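Local coordinates for protein GNA33 (Neisseria gonorrhoeae FA 1090, PDB 2G5D) that probably cleaves the beta-1,4-glycosidic bond between N-acetylmuramic acid and N-acetylglucosamine in peptidoglycan as a lytic transglycosylase, forming a 1,6-anhydro bond in the N-acetylmuramic acid, at residues 21-25 and 100-104; 62-66 and 85-90; 65-69 and 78-82. All coordinates share one frame; numbering follows the deposited sequence.

Contact 1: residues 21-25 and 100-104; sequences PDRPA and ERYFT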
loop_
_atom_site.group_PDB
_atom_site.type_symbol
_atom_site.label_atom_id
_atom_site.label_comp_id
_atom_site.label_asym_id
_atom_site.label_seq_id
_atom_site.Cartn_x
_atom_site.Cartn_y
_atom_site.Cartn_z
ATOM N N PRO A 21 26.508 -9.738 -22.061
ATOM C CA PRO A 21 27.225 -10.789 -21.327
ATOM C C PRO A 21 26.520 -11.142 -20.011
ATOM O O PRO A 21 26.593 -10.384 -19.031
ATOM C CB PRO A 21 28.615 -10.180 -21.076
ATOM C CG PRO A 21 28.456 -8.704 -21.333
ATOM C CD PRO A 21 27.358 -8.570 -22.346
ATOM N N ASP A 22 25.851 -12.295 -20.018
ATOM C CA ASP A 22 25.012 -12.762 -18.925
ATOM C C ASP A 22 25.710 -12.827 -17.575
ATOM O O ASP A 22 26.862 -13.245 -17.472
ATOM C CB ASP A 22 24.417 -14.129 -19.270
ATOM C CG ASP A 22 23.322 -14.044 -20.329
ATOM O OD1 ASP A 22 22.961 -12.925 -20.770
ATOM O OD2 ASP A 22 22.809 -15.111 -20.721
ATOM N N ARG A 23 24.992 -12.405 -16.544
ATOM C CA ARG A 23 25.497 -12.426 -15.169
ATOM C C ARG A 23 25.561 -13.863 -14.657
ATOM O O ARG A 23 24.858 -14.719 -15.162
ATOM C CB ARG A 23 24.606 -11.546 -14.280
ATOM C CG ARG A 23 24.598 -10.062 -14.676
ATOM C CD ARG A 23 25.817 -9.324 -14.106
ATOM N NE ARG A 23 25.898 -7.934 -14.573
ATOM C CZ ARG A 23 25.846 -6.854 -13.790
ATOM N NH1 ARG A 23 25.728 -6.976 -12.467
ATOM N NH2 ARG A 23 25.943 -5.641 -14.335
ATOM N N PRO A 24 26.454 -14.153 -13.693
ATOM C CA PRO A 24 26.429 -15.508 -13.130
ATOM C C PRO A 24 25.224 -15.743 -12.215
ATOM O O PRO A 24 24.745 -14.808 -11.571
ATOM C CB PRO A 24 27.749 -15.594 -12.352
ATOM C CG PRO A 24 28.097 -14.177 -12.025
ATOM C CD PRO A 24 27.523 -13.318 -13.113
ATOM N N ALA A 25 24.736 -16.976 -12.163
ATOM C CA ALA A 25 23.570 -17.268 -11.346
ATOM C C ALA A 25 23.875 -17.470 -9.867
ATOM O O ALA A 25 23.049 -17.155 -9.008
ATOM C CB ALA A 25 22.794 -18.447 -11.900
ATOM N N GLU A 100 13.752 -19.289 -13.217
ATOM C CA GLU A 100 14.246 -20.647 -12.914
ATOM C C GLU A 100 15.742 -20.754 -12.655
ATOM O O GLU A 100 16.183 -21.513 -11.766
ATOM C CB GLU A 100 13.863 -21.610 -14.030
ATOM C CG GLU A 100 12.375 -21.904 -14.024
ATOM C CD GLU A 100 11.961 -22.809 -15.154
ATOM O OE1 GLU A 100 10.832 -23.319 -15.095
ATOM O OE2 GLU A 100 12.750 -22.997 -16.098
ATOM N N ARG A 101 16.500 -19.977 -13.424
ATOM C CA ARG A 101 17.939 -20.050 -13.466
ATOM C C ARG A 101 18.612 -19.229 -12.379
ATOM O O ARG A 101 19.687 -19.587 -11.942
ATOM C CB ARG A 101 18.457 -19.628 -14.847
ATOM C CG ARG A 101 18.436 -20.796 -15.841
ATOM C CD ARG A 101 18.498 -20.368 -17.274
ATOM N NE ARG A 101 18.238 -21.510 -18.158
ATOM C CZ ARG A 101 18.742 -21.654 -19.379
ATOM N NH1 ARG A 101 19.547 -20.719 -19.895
ATOM N NH2 ARG A 101 18.436 -22.743 -20.094
ATOM N N TYR A 102 17.953 -18.163 -11.931
ATOM C CA TYR A 102 18.574 -17.182 -11.029
ATOM C C TYR A 102 18.004 -17.142 -9.602
ATOM O O TYR A 102 18.632 -16.593 -8.685
ATOM C CB TYR A 102 18.553 -15.787 -11.683
ATOM C CG TYR A 102 19.567 -15.600 -12.813
ATOM C CD1 TYR A 102 19.251 -15.917 -14.126
ATOM C CD2 TYR A 102 20.853 -15.098 -12.540
ATOM C CE1 TYR A 102 20.197 -15.737 -15.160
ATOM C CE2 TYR A 102 21.796 -14.919 -13.550
ATOM C CZ TYR A 102 21.465 -15.237 -14.864
ATOM O OH TYR A 102 22.405 -15.051 -15.865
ATOM N N PHE A 103 16.828 -17.733 -9.418
ATOM C CA PHE A 103 16.129 -17.717 -8.132
ATOM C C PHE A 103 15.839 -19.127 -7.641
ATOM O O PHE A 103 15.740 -20.084 -8.434
ATOM C CB PHE A 103 14.805 -16.904 -8.180
ATOM C CG PHE A 103 14.967 -15.454 -8.605
ATOM C CD1 PHE A 103 15.231 -15.128 -9.936
ATOM C CD2 PHE A 103 14.835 -14.417 -7.669
ATOM C CE1 PHE A 103 15.400 -13.810 -10.333
ATOM C CE2 PHE A 103 14.975 -13.085 -8.057
ATOM C CZ PHE A 103 15.247 -12.774 -9.405
ATOM N N THR A 104 15.725 -19.233 -6.321
ATOM C CA THR A 104 15.307 -20.450 -5.633
ATOM C C THR A 104 14.005 -20.172 -4.890
ATOM O O THR A 104 13.891 -19.143 -4.201
ATOM C CB THR A 104 16.419 -20.921 -4.641
ATOM O OG1 THR A 104 17.580 -21.285 -5.385
ATOM C CG2 THR A 104 15.949 -22.111 -3.776
HETATM O O HOH W 1 21.640 -15.996 -18.503
#
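The phenol of Y102 reaches across to the backbone of R23, and the polar part of this contact is built round that one hydroxyl. Y102 OH donates to R23 O at 2.6 Å, meeting the carbonyl at a C=O...donor angle of 139° and tilted from the carbonyl plane. A water then donates to Y102 OH at 2.9 Å and, more weakly, to the carboxylate atom D22 OD2, so the hydroxyl both gives and receives. Tyrosine suits the place because its ring spans the gap while its OH ties down a chain that has no regular structure of its own. Y102 CG lies opposite its carbonyl carbon (chi1 -74°), which sends the ring from the helix-to-strand junction toward residues 21-25.

The apolar part belongs to A25. Its methyl sits over one face of the Y102 ring, with A25 CB 4.3 Å from the ring centroid, a CH-pi contact displaced toward the rim near CD2. The small methyl also lies 3.3 Å from R101 O (measured from A25 CB), so A25 is closely flanked by ring and backbone.

The guanidinium of R23 is engaged by D80 in a salt bridge, while the backbone N of R23 bonds to Q84. The arrangement is a surface contact that lays a largely extended segment at the start of the modelled chain against helix 79-86 and the junction of helix 92-102 with strand 103-110.

Contact 2: residues 62-66 and 85-90; sequences LQSFR and AFQTPI. Unlike the reference sequence in segment 85-90: I90 (reference Val).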
loop_
_atom_site.group_PDB
_atom_site.type_symbol
_atom_site.label_atom_id
_atom_site.label_comp_id
_atom_site.label_asym_id
_atom_site.label_seq_id
_atom_site.Cartn_x
_atom_site.Cartn_y
_atom_site.Cartn_z
ATOM N N LEU A 62 8.116 -10.379 -15.154
ATOM C CA LEU A 62 9.405 -9.702 -15.456
ATOM C C LEU A 62 9.262 -8.185 -15.520
ATOM O O LEU A 62 10.091 -7.480 -14.952
ATOM C CB LEU A 62 10.116 -10.272 -16.695
ATOM C CG LEU A 62 11.490 -9.662 -17.076
ATOM C CD1 LEU A 62 12.530 -9.851 -15.970
ATOM C CD2 LEU A 62 12.006 -10.231 -18.368
ATOM N N GLN A 63 8.225 -7.679 -16.201
ATOM C CA GLN A 63 7.903 -6.242 -16.142
ATOM C C GLN A 63 7.827 -5.750 -14.692
ATOM O O GLN A 63 8.436 -4.741 -14.327
ATOM C CB GLN A 63 6.573 -5.950 -16.840
ATOM C CG GLN A 63 6.658 -5.964 -18.359
ATOM C CD GLN A 63 5.305 -5.833 -18.989
ATOM O OE1 GLN A 63 4.456 -6.723 -18.855
ATOM N NE2 GLN A 63 5.084 -4.748 -19.671
ATOM N N SER A 64 7.083 -6.469 -13.862
ATOM C CA SER A 64 6.874 -6.066 -12.479
ATOM C C SER A 64 8.211 -6.066 -11.711
ATOM O O SER A 64 8.531 -5.095 -11.007
ATOM C CB SER A 64 5.834 -6.994 -11.851
ATOM O OG SER A 64 5.436 -6.572 -10.568
ATOM N N PHE A 65 9.017 -7.120 -11.872
ATOM C CA PHE A 65 10.359 -7.183 -11.220
ATOM C C PHE A 65 11.293 -6.032 -11.621
ATOM O O PHE A 65 11.986 -5.465 -10.772
ATOM C CB PHE A 65 11.055 -8.548 -11.443
ATOM C CG PHE A 65 12.329 -8.720 -10.628
ATOM C CD1 PHE A 65 12.292 -8.774 -9.236
ATOM C CD2 PHE A 65 13.565 -8.808 -11.263
ATOM C CE1 PHE A 65 13.474 -8.914 -8.487
ATOM C CE2 PHE A 65 14.764 -8.958 -10.528
ATOM C CZ PHE A 65 14.718 -9.018 -9.141
ATOM N N ARG A 66 11.328 -5.722 -12.920
ATOM C CA ARG A 66 12.113 -4.612 -13.494
ATOM C C ARG A 66 11.759 -3.259 -12.892
ATOM O O ARG A 66 12.650 -2.446 -12.636
ATOM C CB ARG A 66 11.943 -4.530 -15.036
ATOM C CG ARG A 66 12.790 -5.505 -15.906
ATOM C CD ARG A 66 12.802 -4.964 -17.349
ATOM N NE ARG A 66 13.363 -5.900 -18.325
ATOM C CZ ARG A 66 13.538 -5.624 -19.621
ATOM N NH1 ARG A 66 13.210 -4.433 -20.104
ATOM N NH2 ARG A 66 14.043 -6.544 -20.436
ATOM N N ALA A 85 17.788 -9.007 -15.230
ATOM C CA ALA A 85 16.390 -8.722 -15.550
ATOM C C ALA A 85 16.287 -7.767 -16.746
ATOM O O ALA A 85 15.382 -7.904 -17.546
ATOM C CB ALA A 85 15.633 -8.149 -14.329
ATOM N N PHE A 86 17.228 -6.828 -16.871
ATOM C CA PHE A 86 17.201 -5.852 -17.966
ATOM C C PHE A 86 17.840 -6.358 -19.262
ATOM O O PHE A 86 17.624 -5.795 -20.326
ATOM C CB PHE A 86 17.766 -4.489 -17.512
ATOM C CG PHE A 86 16.748 -3.633 -16.815
ATOM C CD1 PHE A 86 16.447 -3.836 -15.463
ATOM C CD2 PHE A 86 16.044 -2.662 -17.525
ATOM C CE1 PHE A 86 15.468 -3.054 -14.810
ATOM C CE2 PHE A 86 15.048 -1.867 -16.888
ATOM C CZ PHE A 86 14.768 -2.064 -15.525
ATOM N N GLN A 87 18.595 -7.448 -19.162
ATOM C CA GLN A 87 19.125 -8.146 -20.327
ATOM C C GLN A 87 18.257 -9.357 -20.742
ATOM O O GLN A 87 18.631 -10.116 -21.622
ATOM C CB GLN A 87 20.589 -8.539 -20.068
ATOM C CG GLN A 87 21.524 -7.315 -20.026
ATOM C CD GLN A 87 22.931 -7.619 -19.514
ATOM O OE1 GLN A 87 23.815 -6.750 -19.572
ATOM N NE2 GLN A 87 23.146 -8.842 -19.000
ATOM N N THR A 88 17.095 -9.508 -20.101
ATOM C CA THR A 88 16.121 -10.541 -20.407
ATOM C C THR A 88 14.930 -9.984 -21.234
ATOM O O THR A 88 14.294 -9.025 -20.811
ATOM C CB THR A 88 15.598 -11.146 -19.095
ATOM O OG1 THR A 88 16.715 -11.562 -18.293
ATOM C CG2 THR A 88 14.655 -12.321 -19.361
ATOM N N PRO A 89 14.633 -10.579 -22.424
ATOM C CA PRO A 89 13.499 -10.087 -23.215
ATOM C C PRO A 89 12.164 -10.143 -22.468
ATOM O O PRO A 89 11.931 -11.065 -21.675
ATOM C CB PRO A 89 13.456 -11.057 -24.423
ATOM C CG PRO A 89 14.820 -11.593 -24.514
ATOM C CD PRO A 89 15.301 -11.714 -23.087
ATOM N N ILE A 90 11.288 -9.170 -22.728
ATOM C CA ILE A 90 9.948 -9.202 -22.143
ATOM C C ILE A 90 9.081 -10.194 -22.910
ATOM O O ILE A 90 8.273 -9.799 -23.769
ATOM C CB ILE A 90 9.268 -7.788 -22.077
ATOM C CG1 ILE A 90 10.200 -6.781 -21.390
ATOM C CG2 ILE A 90 7.938 -7.869 -21.320
ATOM C CD1 ILE A 90 10.248 -6.894 -19.873
#
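R66 is the large projection here, and residues 85-90 curve round it to make the hollow that receives it. Its chain leaves the helix with CG opposite the carbonyl carbon (chi1 -81°) and runs extended to NE, laying its methylenes across the F86 ring. R66 CD stands 3.8 Å from the centroid of the F86 ring, almost on the normal, a CH-pi contact over the centre of the face. Farther out, the guanidinium is sandwiched: I90 CD1 lies over the middle of one face, 3.5 Å from R66 CZ, and the backbone of F86 covers part of the other.

Two carbonyls line the edge of the group. R66 NE donates to A85 O at 2.9 Å, from well above the carbonyl plane. R66 NH2 donates to T88 O at 2.5 Å, an unusually short distance whose exact value is doubtful; both bonds are bent, with N-H...O angles of 140° and 132°. Together the two bonds and the two covered faces probably restrict rotation of the guanidinium. Arginine fits because it offers a long apolar stem for F86 and N-H groups for the carbonyls of A85 and T88, which face it.

One helical turn earlier, L62 is the smaller bump. Its CD1 rests on A85, 3.9 Å from A85 CB, while L62 CD2 enters a notch formed by T88 CG2, at 3.5 Å, and the P89 carbonyl. The small A85 methyl also meets the edge of the F65 ring. I90, which replaces the reference valine, extends CG2 over the Q63 stem.

An arginine of helix 58-72 thus binds main-chain carbonyls at the C-terminal end of helix 79-86, at A85, and in the loop leading to helix 92-102, at T88.

Contact 3: residues 65-69 and 78-82; sequences FRLGC and WQDVC
A disulfide-linked helical hairpin is the setting: helix 58-72 and helix 79-86, joined by a short connection, are stitched together by C69 and C82. The two SG atoms are 2.1 Å apart and the C-S-S-C torsion is -76°, within the range of an unstrained bridge. Both cysteines place SG opposite their own carbonyl carbon, and the sulfurs meet between the two helices, where C69 CA and C82 CA are 5.6 Å apart. Cysteine suits this spot: it is compact, apolar once oxidised, and supplies a covalent tie.

One turn before C69, F65 fills the space beside the bridge. CG lies opposite the backbone N (chi1 -172°), which swings the ring toward residues 78-82. C69 SG sits above one face of that ring near its rim, and C82 SG approaches obliquely, 4.8 Å from the F65 centroid, as a sulfur-aromatic contact.

The rim of the same ring is held by two more apolar groups. F65 CE1 touches W78 CZ3 at 3.8 Å, the two side chains crossing at a slant, and F65 CZ meets V81 CG2 at 3.9 Å. The branched valine is slim enough to stand beside the ring, whereas the broad indole, just before helix 79-86, continues the apolar layer to L412 and P413 at the end of strand 403-413. What results is a buried disulfide with F65 against it and W78 extending the apolar layer, linking two consecutive helices beside strand 403-413.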
loop_
_atom_site.group_PDB
_atom_site.type_symbol
_atom_site.label_atom_id
_atom_site.label_comp_id
_atom_site.label_asym_id
_atom_site.label_seq_id
_atom_site.Cartn_x
_atom_site.Cartn_y
_atom_site.Cartn_z
ATOM N N PHE A 65 9.017 -7.120 -11.872
ATOM C CA PHE A 65 10.359 -7.183 -11.220
ATOM C C PHE A 65 11.293 -6.032 -11.621
ATOM O O PHE A 65 11.986 -5.465 -10.772
ATOM C CB PHE A 65 11.055 -8.548 -11.443
ATOM C CG PHE A 65 12.329 -8.720 -10.628
ATOM C CD1 PHE A 65 12.292 -8.774 -9.236
ATOM C CD2 PHE A 65 13.565 -8.808 -11.263
ATOM C CE1 PHE A 65 13.474 -8.914 -8.487
ATOM C CE2 PHE A 65 14.764 -8.958 -10.528
ATOM C CZ PHE A 65 14.718 -9.018 -9.141
ATOM N N ARG A 66 11.328 -5.722 -12.920
ATOM C CA ARG A 66 12.113 -4.612 -13.494
ATOM C C ARG A 66 11.759 -3.259 -12.892
ATOM O O ARG A 66 12.650 -2.446 -12.636
ATOM C CB ARG A 66 11.943 -4.530 -15.036
ATOM C CG ARG A 66 12.790 -5.505 -15.906
ATOM C CD ARG A 66 12.802 -4.964 -17.349
ATOM N NE ARG A 66 13.363 -5.900 -18.325
ATOM C CZ ARG A 66 13.538 -5.624 -19.621
ATOM N NH1 ARG A 66 13.210 -4.433 -20.104
ATOM N NH2 ARG A 66 14.043 -6.544 -20.436
ATOM N N LEU A 67 10.461 -3.013 -12.663
ATOM C CA LEU A 67 10.014 -1.788 -11.979
ATOM C C LEU A 67 10.576 -1.683 -10.539
ATOM O O LEU A 67 11.039 -0.624 -10.116
ATOM C CB LEU A 67 8.470 -1.705 -11.978
ATOM C CG LEU A 67 7.721 -1.522 -13.303
ATOM C CD1 LEU A 67 6.241 -1.981 -13.226
ATOM C CD2 LEU A 67 7.781 -0.107 -13.794
ATOM N N GLY A 68 10.531 -2.782 -9.790
ATOM C CA GLY A 68 11.084 -2.799 -8.441
ATOM C C GLY A 68 12.596 -2.564 -8.420
ATOM O O GLY A 68 13.101 -1.943 -7.497
ATOM N N CYS A 69 13.299 -3.023 -9.457
ATOM C CA CYS A 69 14.763 -2.904 -9.570
ATOM C C CYS A 69 15.332 -1.504 -9.617
ATOM O O CYS A 69 16.507 -1.315 -9.256
ATOM C CB CYS A 69 15.313 -3.740 -10.734
ATOM S SG CYS A 69 15.364 -5.502 -10.411
ATOM N N TRP A 78 21.280 -8.148 -4.705
ATOM C CA TRP A 78 20.247 -8.063 -5.744
ATOM C C TRP A 78 20.757 -7.435 -7.047
ATOM O O TRP A 78 20.024 -7.377 -8.020
ATOM C CB TRP A 78 19.008 -7.274 -5.242
ATOM C CG TRP A 78 18.154 -7.984 -4.187
ATOM C CD1 TRP A 78 18.286 -7.876 -2.826
ATOM C CD2 TRP A 78 17.030 -8.865 -4.414
ATOM N NE1 TRP A 78 17.333 -8.627 -2.198
ATOM C CE2 TRP A 78 16.552 -9.255 -3.138
ATOM C CE3 TRP A 78 16.390 -9.367 -5.571
ATOM C CZ2 TRP A 78 15.471 -10.122 -2.972
ATOM C CZ3 TRP A 78 15.296 -10.217 -5.407
ATOM C CH2 TRP A 78 14.857 -10.596 -4.120
ATOM N N GLN A 79 22.015 -6.998 -7.071
ATOM C CA GLN A 79 22.586 -6.272 -8.206
ATOM C C GLN A 79 22.582 -7.084 -9.497
ATOM O O GLN A 79 22.165 -6.588 -10.543
ATOM C CB GLN A 79 24.036 -5.827 -7.918
ATOM C CG GLN A 79 24.237 -4.979 -6.659
ATOM C CD GLN A 79 24.695 -5.790 -5.443
ATOM O OE1 GLN A 79 24.288 -6.939 -5.241
ATOM N NE2 GLN A 79 25.544 -5.184 -4.630
ATOM N N ASP A 80 23.095 -8.312 -9.414
ATOM C CA ASP A 80 23.161 -9.241 -10.546
ATOM C C ASP A 80 21.793 -9.661 -11.128
ATOM O O ASP A 80 21.609 -9.616 -12.355
ATOM C CB ASP A 80 23.997 -10.478 -10.172
ATOM C CG ASP A 80 25.477 -10.249 -10.339
ATOM O OD1 ASP A 80 26.250 -11.144 -9.930
ATOM O OD2 ASP A 80 25.877 -9.185 -10.890
ATOM N N VAL A 81 20.850 -10.060 -10.273
ATOM C CA VAL A 81 19.484 -10.364 -10.764
ATOM C C VAL A 81 18.809 -9.143 -11.410
ATOM O O VAL A 81 18.174 -9.255 -12.463
ATOM C CB VAL A 81 18.552 -11.076 -9.712
ATOM C CG1 VAL A 81 19.056 -12.514 -9.409
ATOM C CG2 VAL A 81 18.372 -10.229 -8.414
ATOM N N CYS A 82 18.959 -7.973 -10.794
ATOM C CA CYS A 82 18.396 -6.745 -11.385
ATOM C C CYS A 82 19.028 -6.348 -12.725
ATOM O O CYS A 82 18.318 -5.968 -13.660
ATOM C CB CYS A 82 18.402 -5.602 -10.376
ATOM S SG CYS A 82 17.039 -5.751 -9.199
#

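Contact 3 is wholly buried, contact 2 partly so, and contact 1 lies on the surface, and their chemistry follows that order: a covalent bridge with apolar rings, then an arginine bonded to carbonyls, then a tyrosine hydroxyl with a water. Contacts 2 and 3 join the same helices, 58-72 and 79-86, with centres about 8 Å apart; F65 serves in both, while R66, though within both ranges, works only in contact 2, and F86 of contact 2 touches C69 of contact 3. Contact 1 closes the longer loop within which both are nested. It meets contact 3 through the R23-D80 salt bridge outside and, inward, through F103, which packs on F65, W78 and V81.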